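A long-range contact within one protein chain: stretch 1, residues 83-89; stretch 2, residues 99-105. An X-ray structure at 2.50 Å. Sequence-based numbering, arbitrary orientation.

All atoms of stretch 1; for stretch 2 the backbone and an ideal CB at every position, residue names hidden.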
# COMPACT_ATOMS: atom_id res chain seq x y z
N ASP A 83 -17.69 13.92 -5.49
CA ASP A 83 -17.02 15.10 -4.96
C ASP A 83 -15.92 14.75 -3.96
O ASP A 83 -16.20 14.38 -2.82
CB ASP A 83 -18.03 16.06 -4.31
CG ASP A 83 -17.38 17.36 -3.85
OD1 ASP A 83 -18.08 18.16 -3.19
OD2 ASP A 83 -16.19 17.60 -4.16
N SER A 84 -14.68 14.86 -4.39
CA SER A 84 -13.55 14.56 -3.52
C SER A 84 -12.51 15.66 -3.71
O SER A 84 -11.40 15.57 -3.20
CB SER A 84 -12.93 13.21 -3.87
OG SER A 84 -12.35 13.22 -5.17
N HIS A 85 -12.90 16.70 -4.45
CA HIS A 85 -12.01 17.83 -4.71
C HIS A 85 -11.63 18.54 -3.42
O HIS A 85 -12.44 18.63 -2.49
CB HIS A 85 -12.68 18.82 -5.67
CG HIS A 85 -11.79 19.96 -6.07
ND1 HIS A 85 -11.62 21.08 -5.28
CD2 HIS A 85 -10.97 20.12 -7.14
CE1 HIS A 85 -10.73 21.88 -5.85
NE2 HIS A 85 -10.32 21.32 -6.97
N MET A 86 -10.41 19.03 -3.36
CA MET A 86 -9.91 19.71 -2.17
C MET A 86 -8.88 20.77 -2.58
O MET A 86 -7.75 20.44 -2.93
CB MET A 86 -9.27 18.66 -1.25
CG MET A 86 -8.96 19.11 0.16
SD MET A 86 -8.19 17.80 1.17
CE MET A 86 -9.57 16.69 1.40
N THR A 87 -9.29 22.03 -2.55
CA THR A 87 -8.39 23.13 -2.91
C THR A 87 -7.20 23.16 -1.96
O THR A 87 -7.33 22.86 -0.77
CB THR A 87 -9.10 24.51 -2.87
OG1 THR A 87 -10.16 24.53 -3.84
CG2 THR A 87 -8.12 25.63 -3.17
N TRP A 88 -6.03 23.52 -2.48
CA TRP A 88 -4.85 23.56 -1.65
C TRP A 88 -4.53 24.96 -1.11
O TRP A 88 -4.63 25.97 -1.81
CB TRP A 88 -3.65 22.98 -2.40
CG TRP A 88 -3.09 23.87 -3.44
CD1 TRP A 88 -3.73 24.36 -4.54
CD2 TRP A 88 -1.76 24.40 -3.49
NE1 TRP A 88 -2.88 25.16 -5.27
CE2 TRP A 88 -1.66 25.20 -4.65
CE3 TRP A 88 -0.63 24.27 -2.66
CZ2 TRP A 88 -0.49 25.87 -5.00
CZ3 TRP A 88 0.53 24.93 -3.01
CH2 TRP A 88 0.59 25.72 -4.18
N ASP A 89 -4.14 24.98 0.16
CA ASP A 89 -3.79 26.19 0.89
C ASP A 89 -3.06 27.17 -0.01
O ASP A 89 -3.60 28.19 -0.44
CB ASP A 89 -2.88 25.84 2.07
CG ASP A 89 -3.17 24.45 2.63
OD1 ASP A 89 -2.95 23.45 1.91
OD2 ASP A 89 -3.61 24.38 3.79
N UNK A 99 1.49 20.81 -4.80
CA UNK A 99 1.16 22.23 -4.93
C UNK A 99 0.11 22.60 -5.97
O UNK A 99 0.37 23.39 -6.88
CB UNK A 99 2.44 23.00 -5.26
N UNK A 100 -1.08 22.03 -5.82
CA UNK A 100 -2.19 22.29 -6.73
C UNK A 100 -3.46 21.60 -6.22
O UNK A 100 -3.39 20.74 -5.34
CB UNK A 100 -1.85 21.81 -8.14
N UNK A 101 -4.60 22.00 -6.76
CA UNK A 101 -5.87 21.41 -6.34
C UNK A 101 -5.83 19.90 -6.51
O UNK A 101 -5.55 19.38 -7.60
CB UNK A 101 -7.03 22.00 -7.14
N UNK A 102 -6.10 19.19 -5.43
CA UNK A 102 -6.05 17.74 -5.47
C UNK A 102 -7.40 17.08 -5.60
O UNK A 102 -8.45 17.69 -5.43
CB UNK A 102 -5.36 17.22 -4.21
N UNK A 103 -7.34 15.79 -5.90
CA UNK A 103 -8.51 14.96 -6.07
C UNK A 103 -8.16 13.65 -5.37
O UNK A 103 -6.98 13.38 -5.15
CB UNK A 103 -8.88 14.76 -7.54
N UNK A 104 -9.15 12.84 -4.99
CA UNK A 104 -8.85 11.56 -4.36
C UNK A 104 -7.94 10.79 -5.30
O UNK A 104 -6.89 10.30 -4.90
CB UNK A 104 -10.12 10.77 -4.05
N UNK A 105 -8.35 10.73 -6.57
CA UNK A 105 -7.59 10.04 -7.61
C UNK A 105 -6.23 10.67 -7.91
O UNK A 105 -5.27 9.96 -8.23
CB UNK A 105 -8.42 10.00 -8.90

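The two stretches run in nearly opposite directions, 169° apart end to end, and are joined by a single antiparallel bridge between Met86 and position 102. The N of Met86 donates to the O of 102 at 3.1 Å, and the N of 102 returns a bond to Met86 O at 3.2 Å. These bonds use backbone atoms, so they fix the register without selecting a side chain.

At position 99 the CA-to-CB bond points sideways, and the ideal CB lies only 3.5 Å from Trp88 CH2. The indole limits bulk on that side, but a side chain of moderate size can turn past it. Positive psi (58°) with phi at -75° is unusual without being restrictive. The residue is Asn99; its CB packs 3.4 Å from Trp88 CH2, its backbone O lies over one face of the indole, 3.2 Å from Trp88 CZ2, and its amide is bonded elsewhere in the structure.

Position 100 directs its CB away, with Trp88 NE1 4.5 Å from the ideal CB. Stretch 1 sets little preference here, and many side chains would suit. Gln100 meets the indole face through its backbone, C to Trp88 CD1 being 3.2 Å.

Position 101 offers more evidence. Its ideal CB is 3.4 Å from His85 NE2, and the backbone N of Trp88 lies within reach of a short side chain. An acceptor two bonds beyond CB would fit, as in Asp or Asn. The residue is Asp101. The CB points sideways, but with chi1 in m the carboxylate end comes nearer to stretch 1, and OD1 accepts a weak bond from Trp88 N at 3.3 Å. The same OD1 crowds Thr87, 2.9 Å from its CA and 3.1 Å from its CG2.

At position 102 the CB points sideways, 4.2 Å from Met86 O. Extended phi/psi of -100/167 suits the bridge and many residues. In Gln102 the end of the side chain leads away from stretch 1; the hydrogen bonds here are made by the backbone.

Position 103 precedes a helix, and its ideal CB stands 4.5 Å from Ser84 OG. A short polar side chain is favoured: Asp, Asn, Ser or Thr. Asp103 adopts t and places OD2 2.4 Å from Ser84 OG, a very short approach whose proton arrangement is unresolved. OD2 also accepts a weak bond from the N of 104 at 2.8 Å.

At position 104 the backbone N donates to Ser84 OG (3.2 Å, 164°), while the ideal CB sits 3.5 Å from that oxygen. Helical angles admit many residues. Leu104 sends its branched end away from stretch 1.

Position 105 has nothing of stretch 1 within 5.5 Å of its ideal CB, so the contact sets no preference; Phe105 makes no contact.

Stretch 2, residues 99-105: NQDQDLF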
# COMPACT_ATOMS: atom_id res chain seq x y z
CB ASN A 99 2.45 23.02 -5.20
CG ASN A 99 3.54 22.72 -4.18
OD1 ASN A 99 3.34 22.91 -2.99
ND2 ASN A 99 4.69 22.26 -4.65
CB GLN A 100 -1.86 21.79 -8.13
CG GLN A 100 -1.15 20.45 -8.17
CD GLN A 100 -0.61 20.13 -9.54
OE1 GLN A 100 -1.37 19.83 -10.46
NE2 GLN A 100 0.72 20.19 -9.70
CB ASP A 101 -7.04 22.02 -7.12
CG ASP A 101 -7.29 23.48 -6.75
OD1 ASP A 101 -7.32 23.79 -5.54
OD2 ASP A 101 -7.46 24.32 -7.67
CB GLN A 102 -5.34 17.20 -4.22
CG GLN A 102 -3.87 17.57 -4.16
CD GLN A 102 -3.04 16.90 -5.25
OE1 GLN A 102 -1.93 17.33 -5.55
NE2 GLN A 102 -3.58 15.83 -5.82
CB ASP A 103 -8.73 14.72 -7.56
CG ASP A 103 -10.08 14.17 -7.87
OD1 ASP A 103 -10.36 13.93 -9.06
OD2 ASP A 103 -10.88 13.99 -6.93
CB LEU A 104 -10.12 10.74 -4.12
CG LEU A 104 -9.91 9.27 -3.74
CD1 LEU A 104 -9.27 9.16 -2.35
CD2 LEU A 104 -11.24 8.54 -3.78
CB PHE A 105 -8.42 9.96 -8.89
CG PHE A 105 -9.41 8.84 -8.90
CD1 PHE A 105 -10.25 8.62 -7.81
CD2 PHE A 105 -9.51 7.99 -10.00
CE1 PHE A 105 -11.17 7.57 -7.81
CE2 PHE A 105 -10.43 6.94 -10.02
CZ PHE A 105 -11.27 6.73 -8.92
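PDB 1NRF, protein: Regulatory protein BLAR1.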